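Conserved hypothetical secreted protein (Helicobacter pylori, PDB 4RNZ) is a cell shape-determining, zinc-dependent metallopeptidase of the M23B family, probably cleaving peptide cross-links of the peptidoglycan. Local coordinates at residues M158-S163 against Q167-S172; Q117-Y122 against V126-L131; D32-A37 against G297-F302; P218-D223 against S308-P313. All coordinates share one frame; numbering follows the deposited sequence.

Contact 1 of 4, residues M158-S163 against Q167-S172; sequences MAMVSS and QYYLFS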
loop_
_atom_site.group_PDB
_atom_site.type_symbol
_atom_site.label_atom_id
_atom_site.label_comp_id
_atom_site.label_asym_id
_atom_site.label_seq_id
_atom_site.Cartn_x
_atom_site.Cartn_y
_atom_site.Cartn_z
ATOM N N MET A 158 13.031 -8.171 -4.166
ATOM C CA MET A 158 14.009 -8.932 -3.392
ATOM C C MET A 158 14.867 -7.979 -2.566
ATOM O O MET A 158 15.212 -6.864 -3.000
ATOM C CB MET A 158 14.907 -9.746 -4.308
ATOM C CG MET A 158 15.966 -10.541 -3.549
ATOM S SD MET A 158 17.122 -11.398 -4.624
ATOM C CE MET A 158 18.114 -10.063 -5.234
ATOM N N ALA A 159 15.199 -8.407 -1.355
ATOM C CA ALA A 159 16.208 -7.714 -0.589
ATOM C C ALA A 159 17.140 -8.710 0.073
ATOM O O ALA A 159 16.791 -9.865 0.270
ATOM C CB ALA A 159 15.582 -6.788 0.433
ATOM N N MET A 160 18.339 -8.238 0.377
ATOM C CA MET A 160 19.373 -9.041 1.036
ATOM C C MET A 160 20.224 -8.120 1.902
ATOM O O MET A 160 20.623 -7.013 1.484
ATOM C CB MET A 160 20.253 -9.765 0.015
ATOM C CG MET A 160 21.278 -10.718 0.633
ATOM S SD MET A 160 22.783 -9.908 1.203
ATOM C CE MET A 160 23.620 -9.699 -0.363
ATOM N N VAL A 161 20.452 -8.548 3.139
ATOM C CA VAL A 161 21.439 -7.902 3.995
ATOM C C VAL A 161 22.404 -9.010 4.449
ATOM O O VAL A 161 21.987 -10.154 4.660
ATOM C CB VAL A 161 20.814 -7.131 5.169
ATOM C CG1 VAL A 161 19.711 -6.197 4.684
ATOM C CG2 VAL A 161 20.289 -8.081 6.233
ATOM N N SER A 162 23.694 -8.683 4.500
ATOM C CA SER A 162 24.746 -9.629 4.896
ATOM C C SER A 162 25.327 -9.156 6.207
ATOM O O SER A 162 25.540 -7.961 6.407
ATOM C CB SER A 162 25.869 -9.666 3.885
ATOM O OG SER A 162 26.663 -8.506 4.057
ATOM N N SER A 163 25.570 -10.099 7.100
ATOM C CA SER A 163 26.164 -9.817 8.398
ATOM C C SER A 163 26.992 -11.053 8.763
ATOM O O SER A 163 26.498 -12.193 8.691
ATOM C CB SER A 163 25.068 -9.547 9.429
ATOM O OG SER A 163 25.603 -9.269 10.704
ATOM N N GLN A 167 23.941 -14.213 4.617
ATOM C CA GLN A 167 23.034 -13.383 3.819
ATOM C C GLN A 167 21.572 -13.713 4.133
ATOM O O GLN A 167 21.192 -14.886 4.206
ATOM C CB GLN A 167 23.381 -13.531 2.339
ATOM C CG GLN A 167 24.874 -13.293 2.114
ATOM C CD GLN A 167 25.245 -12.889 0.701
ATOM O OE1 GLN A 167 24.729 -13.436 -0.273
ATOM N NE2 GLN A 167 26.168 -11.933 0.583
ATOM N N TYR A 168 20.778 -12.656 4.351
ATOM C CA TYR A 168 19.407 -12.752 4.841
ATOM C C TYR A 168 18.510 -12.138 3.783
ATOM O O TYR A 168 18.488 -10.914 3.574
ATOM C CB TYR A 168 19.258 -12.053 6.193
ATOM C CG TYR A 168 20.163 -12.690 7.228
ATOM C CD1 TYR A 168 19.787 -13.866 7.882
ATOM C CD2 TYR A 168 21.421 -12.153 7.506
ATOM C CE1 TYR A 168 20.626 -14.476 8.803
ATOM C CE2 TYR A 168 22.266 -12.752 8.431
ATOM C CZ TYR A 168 21.866 -13.909 9.071
ATOM O OH TYR A 168 22.707 -14.498 9.978
ATOM N N TYR A 169 17.802 -13.022 3.101
ATOM C CA TYR A 169 17.015 -12.675 1.932
ATOM C C TYR A 169 15.551 -12.531 2.252
ATOM O O TYR A 169 15.001 -13.254 3.096
ATOM C CB TYR A 169 17.137 -13.773 0.908
ATOM C CG TYR A 169 18.474 -13.864 0.237
ATOM C CD1 TYR A 169 18.730 -13.148 -0.915
ATOM C CD2 TYR A 169 19.470 -14.695 0.724
ATOM C CE1 TYR A 169 19.934 -13.256 -1.575
ATOM C CE2 TYR A 169 20.686 -14.800 0.067
ATOM C CZ TYR A 169 20.909 -14.074 -1.080
ATOM O OH TYR A 169 22.108 -14.144 -1.755
ATOM N N LEU A 170 14.892 -11.638 1.527
ATOM C CA LEU A 170 13.465 -11.720 1.448
ATOM C C LEU A 170 12.975 -11.370 0.053
ATOM O O LEU A 170 13.661 -10.680 -0.705
ATOM C CB LEU A 170 12.799 -10.872 2.515
ATOM C CG LEU A 170 13.074 -9.386 2.544
ATOM C CD1 LEU A 170 12.133 -8.613 1.623
ATOM C CD2 LEU A 170 12.881 -8.922 3.981
ATOM N N PHE A 171 11.802 -11.891 -0.265
ATOM C CA PHE A 171 11.256 -11.833 -1.605
ATOM C C PHE A 171 9.780 -11.522 -1.493
ATOM O O PHE A 171 9.114 -12.022 -0.587
ATOM C CB PHE A 171 11.370 -13.190 -2.284
ATOM C CG PHE A 171 12.764 -13.717 -2.389
ATOM C CD1 PHE A 171 13.313 -14.475 -1.367
ATOM C CD2 PHE A 171 13.519 -13.486 -3.529
ATOM C CE1 PHE A 171 14.608 -14.974 -1.463
ATOM C CE2 PHE A 171 14.804 -13.995 -3.637
ATOM C CZ PHE A 171 15.349 -14.730 -2.603
ATOM N N SER A 172 9.288 -10.710 -2.412
ATOM C CA SER A 172 7.885 -10.452 -2.532
ATOM C C SER A 172 7.264 -11.575 -3.311
ATOM O O SER A 172 7.956 -12.362 -3.969
ATOM C CB SER A 172 7.645 -9.175 -3.324
ATOM O OG SER A 172 8.099 -9.361 -4.669
#

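Contact 2 of 4, residues Q117-Y122 against V126-L131; sequences QLMNAY and VPFKRL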
loop_
_atom_site.group_PDB
_atom_site.type_symbol
_atom_site.label_atom_id
_atom_site.label_comp_id
_atom_site.label_asym_id
_atom_site.label_seq_id
_atom_site.Cartn_x
_atom_site.Cartn_y
_atom_site.Cartn_z
ATOM N N GLN A 117 10.344 1.203 3.640
ATOM C CA GLN A 117 9.941 -0.159 3.306
ATOM C C GLN A 117 10.990 -1.176 3.740
ATOM O O GLN A 117 10.647 -2.218 4.291
ATOM C CB GLN A 117 9.711 -0.337 1.817
ATOM C CG GLN A 117 8.462 0.326 1.336
ATOM C CD GLN A 117 8.119 0.033 -0.113
ATOM O OE1 GLN A 117 8.665 -0.853 -0.747
ATOM N NE2 GLN A 117 7.172 0.766 -0.618
ATOM N N LEU A 118 12.262 -0.868 3.529
ATOM C CA LEU A 118 13.324 -1.788 3.990
ATOM C C LEU A 118 13.388 -1.923 5.511
ATOM O O LEU A 118 13.517 -3.028 6.013
ATOM C CB LEU A 118 14.698 -1.393 3.447
ATOM C CG LEU A 118 15.691 -2.547 3.670
ATOM C CD1 LEU A 118 15.596 -3.593 2.576
ATOM C CD2 LEU A 118 17.089 -2.027 3.784
ATOM N N MET A 119 13.326 -0.805 6.228
ATOM C CA MET A 119 13.360 -0.822 7.681
ATOM C C MET A 119 12.203 -1.692 8.173
ATOM O O MET A 119 12.381 -2.561 9.020
ATOM C CB MET A 119 13.208 0.580 8.269
ATOM C CG MET A 119 14.258 1.622 7.890
ATOM S SD MET A 119 15.996 1.146 8.072
ATOM C CE MET A 119 16.295 0.415 6.480
ATOM N N ASN A 120 11.026 -1.474 7.601
ATOM C CA ASN A 120 9.842 -2.219 7.986
ATOM C C ASN A 120 9.925 -3.709 7.660
ATOM O O ASN A 120 9.495 -4.530 8.455
ATOM C CB ASN A 120 8.575 -1.575 7.389
ATOM C CG ASN A 120 8.121 -0.357 8.171
ATOM O OD1 ASN A 120 8.160 -0.352 9.401
ATOM N ND2 ASN A 120 7.656 0.683 7.463
ATOM N N ALA A 121 10.476 -4.048 6.504
ATOM C CA ALA A 121 10.620 -5.422 6.070
ATOM C C ALA A 121 11.553 -6.200 6.985
ATOM O O ALA A 121 11.385 -7.389 7.159
ATOM C CB ALA A 121 11.152 -5.485 4.648
ATOM N N TYR A 122 12.549 -5.517 7.531
ATOM C CA TYR A 122 13.526 -6.145 8.419
ATOM C C TYR A 122 13.300 -5.759 9.889
ATOM O O TYR A 122 14.216 -5.866 10.712
ATOM C CB TYR A 122 14.936 -5.767 7.957
ATOM C CG TYR A 122 15.413 -6.586 6.789
ATOM C CD1 TYR A 122 15.995 -7.839 6.983
ATOM C CD2 TYR A 122 15.277 -6.133 5.491
ATOM C CE1 TYR A 122 16.414 -8.618 5.920
ATOM C CE2 TYR A 122 15.713 -6.892 4.424
ATOM C CZ TYR A 122 16.277 -8.137 4.632
ATOM O OH TYR A 122 16.715 -8.894 3.566
ATOM N N VAL A 126 17.140 -9.744 13.634
ATOM C CA VAL A 126 18.279 -9.573 14.547
ATOM C C VAL A 126 19.555 -9.245 13.764
ATOM O O VAL A 126 20.223 -8.273 14.104
ATOM C CB VAL A 126 18.447 -10.725 15.592
ATOM C CG1 VAL A 126 17.265 -10.738 16.547
ATOM C CG2 VAL A 126 18.591 -12.101 14.968
ATOM N N PRO A 127 19.860 -9.994 12.685
ATOM C CA PRO A 127 21.014 -9.581 11.877
ATOM C C PRO A 127 20.931 -8.148 11.341
ATOM O O PRO A 127 21.970 -7.467 11.225
ATOM C CB PRO A 127 20.995 -10.556 10.686
ATOM C CG PRO A 127 20.037 -11.646 11.045
ATOM C CD PRO A 127 19.059 -11.026 11.983
ATOM N N PHE A 128 19.720 -7.692 11.009
ATOM C CA PHE A 128 19.556 -6.339 10.496
ATOM C C PHE A 128 19.999 -5.300 11.516
ATOM O O PHE A 128 20.745 -4.392 11.179
ATOM C CB PHE A 128 18.119 -6.048 10.059
ATOM C CG PHE A 128 17.966 -4.718 9.356
ATOM C CD1 PHE A 128 18.305 -4.580 8.009
ATOM C CD2 PHE A 128 17.510 -3.594 10.042
ATOM C CE1 PHE A 128 18.178 -3.352 7.373
ATOM C CE2 PHE A 128 17.395 -2.366 9.409
ATOM C CZ PHE A 128 17.724 -2.245 8.076
ATOM N N LYS A 129 19.532 -5.426 12.753
ATOM C CA LYS A 129 19.872 -4.461 13.825
ATOM C C LYS A 129 21.374 -4.437 14.136
ATOM O O LYS A 129 21.896 -3.437 14.660
ATOM C CB LYS A 129 19.129 -4.802 15.116
ATOM C CG LYS A 129 17.609 -4.828 15.015
ATOM C CD LYS A 129 17.020 -5.857 15.979
ATOM C CE LYS A 129 15.556 -6.145 15.689
ATOM N NZ LYS A 129 14.684 -5.022 16.117
ATOM N N ARG A 130 22.054 -5.534 13.810
ATOM C CA ARG A 130 23.499 -5.674 14.029
ATOM C C ARG A 130 24.369 -5.397 12.804
ATOM O O ARG A 130 25.538 -5.810 12.749
ATOM C CB ARG A 130 23.782 -7.080 14.532
ATOM C CG ARG A 130 23.104 -7.366 15.858
ATOM C CD ARG A 130 23.470 -8.742 16.372
ATOM N NE ARG A 130 22.697 -9.064 17.571
ATOM C CZ ARG A 130 22.535 -10.291 18.062
ATOM N NH1 ARG A 130 23.100 -11.342 17.469
ATOM N NH2 ARG A 130 21.802 -10.471 19.154
ATOM N N LEU A 131 23.822 -4.712 11.809
ATOM C CA LEU A 131 24.626 -4.388 10.635
ATOM C C LEU A 131 25.679 -3.341 11.016
ATOM O O LEU A 131 25.384 -2.379 11.738
ATOM C CB LEU A 131 23.773 -3.846 9.490
ATOM C CG LEU A 131 22.863 -4.809 8.724
ATOM C CD1 LEU A 131 22.038 -3.990 7.741
ATOM C CD2 LEU A 131 23.654 -5.879 8.000
#

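Contact 3 of 4, residues D32-A37 against G297-F302; sequences DKELSA and GPHLHF. With ZN (zinc ion), chain B.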
loop_
_atom_site.group_PDB
_atom_site.type_symbol
_atom_site.label_atom_id
_atom_site.label_comp_id
_atom_site.label_asym_id
_atom_site.label_seq_id
_atom_site.Cartn_x
_atom_site.Cartn_y
_atom_site.Cartn_z
ATOM N N ASP A 32 -19.653 2.252 -4.795
ATOM C CA ASP A 32 -18.876 3.318 -5.442
ATOM C C ASP A 32 -18.545 4.487 -4.486
ATOM O O ASP A 32 -17.464 5.069 -4.565
ATOM C CB ASP A 32 -19.582 3.804 -6.698
ATOM C CG ASP A 32 -19.405 2.855 -7.876
ATOM O OD1 ASP A 32 -18.553 1.946 -7.808
ATOM O OD2 ASP A 32 -20.127 3.027 -8.881
ATOM N N LYS A 33 -19.452 4.829 -3.573
ATOM C CA LYS A 33 -19.123 5.814 -2.546
ATOM C C LYS A 33 -17.947 5.374 -1.673
ATOM O O LYS A 33 -17.057 6.168 -1.406
ATOM C CB LYS A 33 -20.333 6.104 -1.670
ATOM C CG LYS A 33 -21.374 6.923 -2.403
ATOM C CD LYS A 33 -22.565 7.236 -1.514
ATOM C CE LYS A 33 -23.338 8.438 -2.019
ATOM N NZ LYS A 33 -24.779 8.107 -2.127
ATOM N N GLU A 34 -17.940 4.116 -1.237
ATOM C CA GLU A 34 -16.813 3.604 -0.449
ATOM C C GLU A 34 -15.505 3.765 -1.248
ATOM O O GLU A 34 -14.484 4.211 -0.735
ATOM C CB GLU A 34 -17.003 2.129 -0.088
ATOM C CG GLU A 34 -17.960 1.858 1.063
ATOM C CD GLU A 34 -17.774 0.461 1.683
ATOM O OE1 GLU A 34 -18.179 0.276 2.843
ATOM O OE2 GLU A 34 -17.224 -0.453 1.023
ATOM N N LEU A 35 -15.574 3.426 -2.521
ATOM C CA LEU A 35 -14.427 3.510 -3.426
ATOM C C LEU A 35 -13.898 4.962 -3.467
ATOM O O LEU A 35 -12.685 5.218 -3.311
ATOM C CB LEU A 35 -14.871 3.006 -4.805
ATOM C CG LEU A 35 -14.091 2.018 -5.649
ATOM C CD1 LEU A 35 -13.506 0.862 -4.850
ATOM C CD2 LEU A 35 -15.003 1.515 -6.759
ATOM N N SER A 36 -14.829 5.910 -3.588
ATOM C CA SER A 36 -14.508 7.320 -3.652
ATOM C C SER A 36 -13.931 7.900 -2.383
ATOM O O SER A 36 -13.323 8.947 -2.430
ATOM C CB SER A 36 -15.755 8.123 -4.032
ATOM O OG SER A 36 -16.624 8.288 -2.918
ATOM N N ALA A 37 -14.118 7.241 -1.244
ATOM C CA ALA A 37 -13.580 7.740 0.019
ATOM C C ALA A 37 -12.073 7.530 0.157
ATOM O O ALA A 37 -11.485 8.007 1.116
ATOM C CB ALA A 37 -14.301 7.078 1.200
ATOM N N GLY A 297 -28.058 -4.198 5.846
ATOM C CA GLY A 297 -28.074 -2.941 6.595
ATOM C C GLY A 297 -26.727 -2.567 7.207
ATOM O O GLY A 297 -25.815 -2.158 6.489
ATOM N N PRO A 298 -26.592 -2.673 8.541
ATOM C CA PRO A 298 -25.322 -2.269 9.156
ATOM C C PRO A 298 -24.162 -3.212 8.803
ATOM O O PRO A 298 -24.357 -4.411 8.658
ATOM C CB PRO A 298 -25.628 -2.292 10.656
ATOM C CG PRO A 298 -26.794 -3.209 10.798
ATOM C CD PRO A 298 -27.593 -3.076 9.544
ATOM N N HIS A 299 -22.980 -2.646 8.607
ATOM C CA HIS A 299 -21.755 -3.432 8.407
ATOM C C HIS A 299 -20.520 -2.634 8.809
ATOM O O HIS A 299 -20.553 -1.415 8.890
ATOM C CB HIS A 299 -21.626 -3.906 6.938
ATOM C CG HIS A 299 -21.417 -2.795 5.952
ATOM N ND1 HIS A 299 -22.408 -1.897 5.625
ATOM C CD2 HIS A 299 -20.329 -2.434 5.223
ATOM C CE1 HIS A 299 -21.942 -1.027 4.741
ATOM N NE2 HIS A 299 -20.683 -1.333 4.480
ATOM N N LEU A 300 -19.444 -3.343 9.104
ATOM C CA LEU A 300 -18.118 -2.747 9.275
ATOM C C LEU A 300 -17.386 -2.933 7.952
ATOM O O LEU A 300 -17.267 -4.051 7.465
ATOM C CB LEU A 300 -17.350 -3.454 10.388
ATOM C CG LEU A 300 -15.855 -3.122 10.463
ATOM C CD1 LEU A 300 -15.684 -1.654 10.821
ATOM C CD2 LEU A 300 -15.185 -4.037 11.450
ATOM N N HIS A 301 -16.896 -1.845 7.377
ATOM C CA HIS A 301 -15.943 -1.951 6.286
ATOM C C HIS A 301 -14.550 -1.961 6.932
ATOM O O HIS A 301 -14.190 -1.003 7.619
ATOM C CB HIS A 301 -16.095 -0.790 5.307
ATOM C CG HIS A 301 -15.003 -0.731 4.290
ATOM N ND1 HIS A 301 -15.175 -1.172 3.002
ATOM C CD2 HIS A 301 -13.713 -0.340 4.385
ATOM C CE1 HIS A 301 -14.038 -1.042 2.338
ATOM N NE2 HIS A 301 -13.134 -0.537 3.156
ATOM N N PHE A 302 -13.796 -3.044 6.721
ATOM C CA PHE A 302 -12.462 -3.236 7.288
ATOM C C PHE A 302 -11.451 -3.250 6.161
ATOM O O PHE A 302 -11.480 -4.134 5.310
ATOM C CB PHE A 302 -12.381 -4.542 8.103
ATOM C CG PHE A 302 -11.001 -4.850 8.699
ATOM C CD1 PHE A 302 -10.264 -3.885 9.374
ATOM C CD2 PHE A 302 -10.454 -6.114 8.572
ATOM C CE1 PHE A 302 -9.020 -4.175 9.919
ATOM C CE2 PHE A 302 -9.225 -6.416 9.120
ATOM C CZ PHE A 302 -8.494 -5.439 9.782
HETATM ZN ZN ZN B . -16.616 -2.111 1.951
#

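Contact 4 of 4, residues P218-D223 against S308-P313; sequences PHYGVD and SRPINP. With ZN (zinc ion), chain B.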
loop_
_atom_site.group_PDB
_atom_site.type_symbol
_atom_site.label_atom_id
_atom_site.label_comp_id
_atom_site.label_asym_id
_atom_site.label_seq_id
_atom_site.Cartn_x
_atom_site.Cartn_y
_atom_site.Cartn_z
ATOM N N PRO A 218 -14.367 -3.620 -8.007
ATOM C CA PRO A 218 -13.261 -3.486 -7.038
ATOM C C PRO A 218 -13.746 -3.089 -5.655
ATOM O O PRO A 218 -14.477 -2.118 -5.528
ATOM C CB PRO A 218 -12.392 -2.367 -7.618
ATOM C CG PRO A 218 -12.942 -2.074 -8.961
ATOM C CD PRO A 218 -14.372 -2.504 -8.959
ATOM N N HIS A 219 -13.321 -3.816 -4.629
ATOM C CA HIS A 219 -13.698 -3.493 -3.240
ATOM C C HIS A 219 -12.474 -3.601 -2.341
ATOM O O HIS A 219 -11.929 -4.686 -2.166
ATOM C CB HIS A 219 -14.814 -4.420 -2.768
ATOM C CG HIS A 219 -15.279 -4.162 -1.364
ATOM N ND1 HIS A 219 -15.359 -5.159 -0.415
ATOM C CD2 HIS A 219 -15.668 -3.025 -0.745
ATOM C CE1 HIS A 219 -15.804 -4.652 0.719
ATOM N NE2 HIS A 219 -16.010 -3.361 0.541
ATOM N N TYR A 220 -12.028 -2.465 -1.802
ATOM C CA TYR A 220 -10.731 -2.394 -1.151
ATOM C C TYR A 220 -10.816 -2.602 0.381
ATOM O O TYR A 220 -10.164 -1.909 1.153
ATOM C CB TYR A 220 -10.031 -1.088 -1.511
ATOM C CG TYR A 220 -9.604 -0.976 -2.973
ATOM C CD1 TYR A 220 -9.094 -2.069 -3.661
ATOM C CD2 TYR A 220 -9.695 0.240 -3.655
ATOM C CE1 TYR A 220 -8.694 -1.960 -4.994
ATOM C CE2 TYR A 220 -9.303 0.358 -4.990
ATOM C CZ TYR A 220 -8.804 -0.747 -5.649
ATOM O OH TYR A 220 -8.396 -0.656 -6.959
ATOM N N GLY A 221 -11.591 -3.597 0.786
ATOM C CA GLY A 221 -11.737 -3.965 2.192
ATOM C C GLY A 221 -12.649 -5.168 2.260
ATOM O O GLY A 221 -12.949 -5.777 1.255
ATOM N N VAL A 222 -13.041 -5.532 3.469
ATOM C CA VAL A 222 -13.991 -6.618 3.698
ATOM C C VAL A 222 -15.174 -5.964 4.379
ATOM O O VAL A 222 -14.996 -5.205 5.326
ATOM C CB VAL A 222 -13.419 -7.698 4.631
ATOM C CG1 VAL A 222 -14.471 -8.771 4.914
ATOM C CG2 VAL A 222 -12.177 -8.308 4.030
ATOM N N ASP A 223 -16.369 -6.237 3.875
ATOM C CA ASP A 223 -17.601 -5.783 4.515
ATOM C C ASP A 223 -18.121 -6.910 5.386
ATOM O O ASP A 223 -18.408 -8.010 4.905
ATOM C CB ASP A 223 -18.648 -5.370 3.478
ATOM C CG ASP A 223 -18.298 -4.070 2.792
ATOM O OD1 ASP A 223 -17.391 -3.364 3.264
ATOM O OD2 ASP A 223 -18.925 -3.740 1.777
ATOM N N SER A 308 0.791 1.768 1.232
ATOM C CA SER A 308 -0.196 2.599 0.549
ATOM C C SER A 308 -1.158 1.830 -0.358
ATOM O O SER A 308 -2.158 2.390 -0.805
ATOM C CB SER A 308 0.496 3.762 -0.205
ATOM O OG SER A 308 0.851 3.318 -1.520
ATOM N N ARG A 309 -0.896 0.553 -0.619
ATOM C CA ARG A 309 -1.706 -0.229 -1.528
ATOM C C ARG A 309 -2.692 -1.134 -0.774
ATOM O O ARG A 309 -2.314 -1.811 0.159
ATOM C CB ARG A 309 -0.814 -1.079 -2.406
ATOM C CG ARG A 309 0.069 -0.237 -3.336
ATOM C CD ARG A 309 0.992 -1.116 -4.152
ATOM N NE ARG A 309 2.071 -1.662 -3.339
ATOM C CZ ARG A 309 3.292 -1.129 -3.202
ATOM N NH1 ARG A 309 3.654 -0.005 -3.824
ATOM N NH2 ARG A 309 4.180 -1.746 -2.432
ATOM N N PRO A 310 -3.966 -1.129 -1.179
ATOM C CA PRO A 310 -4.939 -2.009 -0.529
ATOM C C PRO A 310 -4.546 -3.463 -0.714
ATOM O O PRO A 310 -4.065 -3.853 -1.777
ATOM C CB PRO A 310 -6.267 -1.707 -1.266
ATOM C CG PRO A 310 -5.934 -0.857 -2.446
ATOM C CD PRO A 310 -4.528 -0.364 -2.305
ATOM N N ILE A 311 -4.750 -4.253 0.333
ATOM C CA ILE A 311 -4.399 -5.651 0.351
ATOM C C ILE A 311 -5.538 -6.393 1.071
ATOM O O ILE A 311 -6.211 -5.822 1.947
ATOM C CB ILE A 311 -3.005 -5.838 1.015
ATOM C CG1 ILE A 311 -2.500 -7.275 0.840
ATOM C CG2 ILE A 311 -3.041 -5.445 2.488
ATOM C CD1 ILE A 311 -1.018 -7.486 1.146
ATOM N N ASN A 312 -5.803 -7.624 0.647
ATOM C CA ASN A 312 -6.873 -8.418 1.240
ATOM C C ASN A 312 -6.612 -8.663 2.735
ATOM O O ASN A 312 -5.625 -9.320 3.098
ATOM C CB ASN A 312 -7.040 -9.761 0.514
ATOM C CG ASN A 312 -8.203 -10.568 1.059
ATOM O OD1 ASN A 312 -8.961 -10.117 1.921
ATOM N ND2 ASN A 312 -8.344 -11.772 0.570
ATOM N N PRO A 313 -7.483 -8.124 3.612
ATOM C CA PRO A 313 -7.235 -8.247 5.056
ATOM C C PRO A 313 -7.221 -9.714 5.499
ATOM O O PRO A 313 -6.458 -10.082 6.394
ATOM C CB PRO A 313 -8.410 -7.498 5.678
ATOM C CG PRO A 313 -8.816 -6.524 4.629
ATOM C CD PRO A 313 -8.666 -7.299 3.343
HETATM ZN ZN ZN B . -16.616 -2.111 1.951
#

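Contact 1 of 4, residues M158-S163 against Q167-S172
Gln167, paired with Ser162, leans on Met160: its CB lies 3.8 Å from Met160 SD, on the face of this antiparallel beta hairpin that also carries Tyr169 and Phe171. Tyr168 belongs to the other face. Its backbone N and O bond Val161 O and N, while its CB rests against Val161 CG2. Tyr169 runs alongside Met160, whose CG, anti to the backbone N (chi1 -175°), stands over one ring face, 3.8 Å from the centroid of the Tyr169 ring, as a CH-pi contact. Leu170 forms the next hydrogen-bonded pair with Ala159, the N of Ala159 being 2.8 Å from Leu170 O. The small Ala159 CB, 4.1 Å from Leu170 CD1, also meets the Tyr122 ring. Phe171 points the same way as Met158, its CE2 3.6 Å from Met158 SD in an oblique Met-aromatic contact. Fairly straight backbone bonds therefore fix the register, and flexible methionine chains, packed on helix 326-348, fit the rings by dispersion, with a methylene at Tyr169 and a polarisable sulfur at Phe171.

Contact 2 of 4, residues Q117-Y122 against V126-L131
Phe128 reaches across from helix 126-129 to Leu118 and Met119 in the last turn of helix 112-121 and Tyr122 just beyond it, so the contact packs two consecutive helices, joined by a short turn, against each other in the second domain of Csd3. The second helix is barely one turn long, and the backbone N of Phe128 donates to Ser125 OG in the connecting turn. Across the contact itself every interaction is apolar or aromatic.

Of the aromatic contacts, the CH-pi one is the most direct: Tyr122 CB lies over one face of Phe128, 3.8 Å from the ring centroid, and 3.5 Å from Phe128 CG. The two rings are nearly parallel, their planes 16° apart, yet they are slid so far that they barely overlap, with centroids 5.3 Å from each other. Tyr122 therefore offers Phe128 chiefly its methylene, while its hydroxyl is hydrogen-bonded to Tyr168 O on strand 166-172. A tyrosine suits this spot because it is apolar along its flank and polar at its end.

The aliphatic and thioether contacts reach other parts of the phenylalanine. Leu118 CD2 lies 4.0 Å from Phe128 CE1, while its other branch, CD1, packs on Ala159 of strand 153-163. Met119 is bent at chi2 (-50°) and again at chi3 (88°), which curls its thioether back to the ring edge in a Met-aromatic contact, with Met119 CE 3.4 Å from Phe128 CZ.

Contact 3 of 4, residues D32-A37 against G297-F302
Glu34 and His301 approach from opposite directions and meet at the zinc ion, which is the tight part of this contact. Glu34 OE2 and His301 ND1 each bind zinc at 2.0 Å, and sharing the metal brings these two atoms to 2.9 Å of each other without a hydrogen bond between them. The carboxylate plane stands 86° to the imidazole plane. The imidazole is swung out from the strand with CG anti to the backbone N (chi1 171°), while the extended chain of Glu34 spans the gap from helix 30-36, whose backbone stays well back: the CA atoms of Glu34 and His301 are 8.8 Å apart.

His301 belongs to the H-x-H motif of the M23 peptidases, together with His299, and the H-x-x-x-D motif supplies His219 and Asp223 as the other zinc ligands. Glu34, by contrast, comes from the N-terminal domain and fills the fourth position. This is consistent with a latent enzyme whose metal is blocked by its own chain.

The looser side is at the second carboxylate oxygen: Glu34 OE1, 3.0 Å from zinc, has His266 NE2 as its main hydrogen-bond donor. On the partly exposed flank, His299 presents its ring edge in plane to the same oxygen, and the bond from His299 NE2 to Glu34 OE1 is weak, at 3.4 Å.

Contact 4 of 4, residues P218-D223 against S308-P313
Tyr220 lays the face of its ring on Pro310, and the contact can be followed outward along that side chain. Tyr220 CB begins 3.8 Å from Pro310 CB. The next atom, Tyr220 CG, already faces Pro310 CG, and Tyr220 CD1 makes the closest approach, 3.6 Å from the same proline carbon. Tyr220 CE1 is a little farther off, at 3.9 Å from Pro310 CG, which stands over the ring but offset toward its rim, in a CH-pi contact 18° off the ring normal. Beyond the proline, Tyr220 OH is hydrogen-bonded with Ser63 OG, a residue of the N-terminal domain. A proline suits this place because its compact, puckered ring turns CH groups, slightly polarised by the ring nitrogen, toward the aromatic face.

Farther along, Val222 CG2 packs 3.7 Å from Pro313 CD as the two side chains slide past each other in opposite directions. The chain turns sharply at Tyr220 itself, the centre of an inverse gamma turn, closed by a weak bond from Gly221 N to His219 O.

The metal ligands of the H-x-x-x-D motif bracket these packed residues, His219 NE2 and Asp223 OD1 each binding zinc at 2.0 Å. Apolar contact on one side of this short segment thus accompanies coordination on the other, and probably helps set the backbone that presents both ligands to the metal.

Contacts 1 and 2 lie in the second domain, their centres 10 Å apart, and touch where helices 112-121 and 126-129 pack on the hairpin of strands 153-163 and 166-172. Contacts 3 and 4 are centred 11 Å apart, share the zinc ion, and use strands 222-225, 299-306 and 309-311 of the M23 sheet. Along the chain, 32-37 comes first, then contacts 2 and 1, then 218-223, 297-302 and 308-313, so contacts 3 and 4 interleave. Contact 3 encloses both second-domain contacts and joins the N-terminal domain to the zinc site; its centre is 38 Å from that of contact 1. Nearest atoms of contacts 2 and 4 are about 4 Å apart, setting the two domains side by side.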